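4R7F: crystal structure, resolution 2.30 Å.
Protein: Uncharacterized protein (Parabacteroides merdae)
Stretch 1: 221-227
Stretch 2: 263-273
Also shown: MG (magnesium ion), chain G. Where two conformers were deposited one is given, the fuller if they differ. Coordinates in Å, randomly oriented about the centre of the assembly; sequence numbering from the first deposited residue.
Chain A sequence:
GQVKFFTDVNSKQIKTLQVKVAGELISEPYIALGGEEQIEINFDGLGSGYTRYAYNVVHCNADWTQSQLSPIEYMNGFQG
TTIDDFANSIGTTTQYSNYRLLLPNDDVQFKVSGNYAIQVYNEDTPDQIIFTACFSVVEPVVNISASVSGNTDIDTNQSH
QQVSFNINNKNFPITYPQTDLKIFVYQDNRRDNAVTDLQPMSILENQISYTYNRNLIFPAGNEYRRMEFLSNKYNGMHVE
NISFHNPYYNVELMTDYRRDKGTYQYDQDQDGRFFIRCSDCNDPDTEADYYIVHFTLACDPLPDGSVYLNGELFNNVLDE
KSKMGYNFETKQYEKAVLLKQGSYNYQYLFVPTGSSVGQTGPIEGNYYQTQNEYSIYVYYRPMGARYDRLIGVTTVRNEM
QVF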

# COMPACT_ATOMS: atom_id res chain seq x y z
N GLY A 221 -7.78 12.86 -11.03
CA GLY A 221 -9.06 12.59 -10.35
C GLY A 221 -9.02 12.93 -8.88
O GLY A 221 -8.24 13.82 -8.45
N ASN A 222 -9.84 12.22 -8.13
CA ASN A 222 -10.14 12.52 -6.75
C ASN A 222 -10.40 11.20 -6.05
O ASN A 222 -10.59 10.16 -6.71
N GLU A 223 -10.40 11.22 -4.72
CA GLU A 223 -10.80 10.03 -3.96
C GLU A 223 -12.27 9.84 -4.23
O GLU A 223 -13.04 10.80 -4.37
N TYR A 224 -12.64 8.57 -4.35
CA TYR A 224 -13.99 8.22 -4.67
C TYR A 224 -14.85 8.62 -3.49
O TYR A 224 -14.39 8.69 -2.31
N ARG A 225 -16.10 8.90 -3.83
CA ARG A 225 -17.14 9.14 -2.87
C ARG A 225 -17.51 7.83 -2.21
O ARG A 225 -17.43 6.76 -2.84
N ARG A 226 -17.92 7.92 -0.94
CA ARG A 226 -18.26 6.71 -0.16
C ARG A 226 -19.60 6.85 0.48
O ARG A 226 -20.06 7.96 0.79
N MSE A 227 -20.21 5.69 0.70
CA MSE A 227 -21.58 5.56 1.15
C MSE A 227 -21.67 4.17 1.74
O MSE A 227 -20.98 3.27 1.27
N THR A 263 -9.97 22.26 -2.95
CA THR A 263 -8.66 21.89 -2.44
C THR A 263 -8.76 20.42 -2.10
O THR A 263 -9.79 19.98 -1.60
N TYR A 264 -7.71 19.65 -2.36
CA TYR A 264 -7.73 18.20 -2.09
C TYR A 264 -8.02 17.92 -0.61
O TYR A 264 -7.46 18.60 0.23
N GLN A 265 -8.91 16.97 -0.32
CA GLN A 265 -9.22 16.51 1.05
C GLN A 265 -8.82 15.05 1.16
O GLN A 265 -9.41 14.21 0.47
N TYR A 266 -7.83 14.73 2.00
CA TYR A 266 -7.52 13.33 2.23
C TYR A 266 -8.78 12.63 2.74
O TYR A 266 -9.46 13.12 3.63
N ASP A 267 -9.13 11.57 2.05
CA ASP A 267 -10.19 10.63 2.43
C ASP A 267 -9.55 9.29 2.12
O ASP A 267 -8.68 9.21 1.26
N GLN A 268 -9.95 8.25 2.82
CA GLN A 268 -9.41 6.93 2.53
C GLN A 268 -10.48 6.24 1.67
O GLN A 268 -11.62 6.13 2.11
N ASP A 269 -10.14 5.82 0.45
CA ASP A 269 -11.04 5.06 -0.41
C ASP A 269 -10.44 3.71 -0.82
O ASP A 269 -9.38 3.32 -0.38
N GLN A 270 -11.15 3.00 -1.68
CA GLN A 270 -10.69 1.71 -2.18
C GLN A 270 -10.82 1.68 -3.71
O GLN A 270 -11.10 0.65 -4.31
N ASP A 271 -10.62 2.86 -4.31
CA ASP A 271 -10.53 3.09 -5.77
C ASP A 271 -11.66 2.47 -6.61
O ASP A 271 -11.38 1.85 -7.65
N GLY A 272 -12.90 2.59 -6.12
CA GLY A 272 -14.10 2.24 -6.83
C GLY A 272 -14.70 0.93 -6.37
O GLY A 272 -15.77 0.54 -6.82
N ARG A 273 -14.05 0.24 -5.46
CA ARG A 273 -14.56 -1.03 -4.98
C ARG A 273 -15.77 -0.87 -4.07
O ARG A 273 -16.06 0.23 -3.55

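Glu-223, with 100 Å² covered by the other stretch, anchors the contact. Its CA-to-CB bond points toward stretch 2, with chi1 and chi2 both m; its OE1 binds the metal and its OE2 meets Tyr-264 OH. Glu-223 OE2 accepts a very short hydrogen bond from Tyr-264 OH (2.5 Å); Tyr-264, chi1 t, has a sideways CA-to-CB bond, but its end comes nearer. Glu-223 OE1 binds MG, the magnesium ion, at 2.4 Å. Asp-269, chi1 p, chelates MG through OD1 (2.5 Å) and OD2 (2.4 Å), Asp-271 OD1 adds a ligand at 2.2 Å, and water 2, itself donating to Asn-222 O, lies 2.4 Å from MG. The shared cation explains why Glu-223 OE1 and Asp-269 OD2 tolerate a 3.1 Å separation without a hydrogen bond.

The CA-to-CB bond of Tyr-224 (80 Å², chi1 m) also points toward stretch 2. Tyr-224 N donates to Asp-269 OD2 at 2.9 Å and a nearly linear 172°, while Gly-272 CA sits 3.8 Å from the centroid of the Tyr-224 ring, 23° off the normal, a CH-pi contact over the face. An ideal CB on Gly-272 would come within 3.2 Å of Tyr-224 CE2.

Arg-226 (75 Å², m, t, p) forms a salt bridge from NH1 to Asp-267 OD1 at 2.7 Å; its 118° angle makes the hydrogen bond weak. Water 1 links Asn-222 OD1 (2.8 Å) to Gln-265 N (2.9 Å).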

# COMPACT_ATOMS: atom_id res chain seq x y z
CB ASN A 222 -11.39 13.41 -6.64
CG ASN A 222 -11.45 14.21 -5.33
OD1 ASN A 222 -10.77 13.90 -4.38
ND2 ASN A 222 -12.27 15.23 -5.30
CB GLU A 223 -10.53 10.14 -2.45
CG GLU A 223 -9.08 10.56 -2.07
CD GLU A 223 -7.96 9.64 -2.58
OE1 GLU A 223 -8.20 8.52 -3.09
OE2 GLU A 223 -6.80 10.09 -2.48
CB TYR A 224 -14.14 6.71 -4.95
CG TYR A 224 -13.61 6.24 -6.28
CD1 TYR A 224 -12.28 6.28 -6.56
CD2 TYR A 224 -14.47 5.75 -7.27
CE1 TYR A 224 -11.79 5.86 -7.80
CE2 TYR A 224 -14.00 5.34 -8.50
CZ TYR A 224 -12.65 5.38 -8.76
OH TYR A 224 -12.15 4.97 -9.98
CB ARG A 225 -18.38 9.71 -3.56
CG ARG A 225 -18.20 11.08 -4.17
CD ARG A 225 -19.29 11.37 -5.18
NE ARG A 225 -19.00 12.49 -6.04
CZ ARG A 225 -19.25 13.76 -5.74
NH1 ARG A 225 -19.79 14.11 -4.58
NH2 ARG A 225 -18.95 14.70 -6.62
CB ARG A 226 -17.20 6.38 0.89
CG ARG A 226 -15.81 6.09 0.31
CD ARG A 226 -14.68 6.41 1.28
NE ARG A 226 -14.78 5.68 2.56
CZ ARG A 226 -14.63 6.22 3.77
NH1 ARG A 226 -14.37 7.52 3.94
NH2 ARG A 226 -14.75 5.45 4.85
CB MSE A 227 -22.29 5.76 -0.20
CG MSE A 227 -23.70 5.35 -0.34
SE MSE A 227 -23.90 3.46 -0.62
CE MSE A 227 -24.27 3.17 -2.51
CB THR A 263 -8.33 22.69 -1.14
OG1 THR A 263 -8.22 24.08 -1.45
CG2 THR A 263 -7.02 22.20 -0.48
CB TYR A 264 -6.40 17.55 -2.48
CG TYR A 264 -6.27 16.09 -2.09
CD1 TYR A 264 -6.90 15.11 -2.85
CD2 TYR A 264 -5.51 15.68 -1.00
CE1 TYR A 264 -6.83 13.77 -2.51
CE2 TYR A 264 -5.41 14.32 -0.67
CZ TYR A 264 -6.08 13.38 -1.44
OH TYR A 264 -6.02 12.03 -1.19
CB GLN A 265 -10.72 16.60 1.36
CG GLN A 265 -11.46 17.85 0.85
CD GLN A 265 -11.51 18.98 1.88
OE1 GLN A 265 -12.14 18.83 2.93
NE2 GLN A 265 -10.88 20.11 1.56
CB TYR A 266 -6.33 13.09 3.17
CG TYR A 266 -6.07 11.59 3.35
CD1 TYR A 266 -5.28 10.86 2.44
CD2 TYR A 266 -6.68 10.88 4.39
CE1 TYR A 266 -5.10 9.49 2.58
CE2 TYR A 266 -6.51 9.51 4.54
CZ TYR A 266 -5.72 8.82 3.64
OH TYR A 266 -5.58 7.46 3.83
CB ASP A 267 -11.46 10.82 1.58
CG ASP A 267 -12.56 9.77 1.87
OD1 ASP A 267 -12.64 9.36 3.05
OD2 ASP A 267 -13.32 9.37 0.93
CB GLN A 268 -9.17 6.19 3.84
CG GLN A 268 -8.16 5.07 3.72
CD GLN A 268 -8.34 4.00 4.78
OE1 GLN A 268 -9.20 4.11 5.65
NE2 GLN A 268 -7.53 2.95 4.71
CB ASP A 269 -11.45 5.88 -1.65
CG ASP A 269 -10.32 6.05 -2.66
OD1 ASP A 269 -9.18 5.62 -2.37
OD2 ASP A 269 -10.55 6.61 -3.76
CB GLN A 270 -11.48 0.61 -1.50
CG GLN A 270 -11.24 0.53 0.01
CD GLN A 270 -12.06 1.53 0.86
OE1 GLN A 270 -13.18 1.92 0.52
NE2 GLN A 270 -11.48 1.94 1.99
CB ASP A 271 -9.18 2.59 -6.28
CG ASP A 271 -7.99 3.37 -5.70
OD1 ASP A 271 -8.13 4.54 -5.26
OD2 ASP A 271 -6.87 2.77 -5.74
CB ARG A 273 -13.48 -1.81 -4.24
CG ARG A 273 -12.30 -2.19 -5.11
CD ARG A 273 -11.18 -2.81 -4.29
NE ARG A 273 -10.14 -3.31 -5.19
CZ ARG A 273 -9.15 -2.59 -5.67
NH1 ARG A 273 -9.01 -1.32 -5.31
NH2 ARG A 273 -8.27 -3.15 -6.49
MG MG G . -8.25 6.59 -4.45
O HOH W 1 -10.33 16.07 -2.63
O HOH W 2 -9.02 7.79 -6.37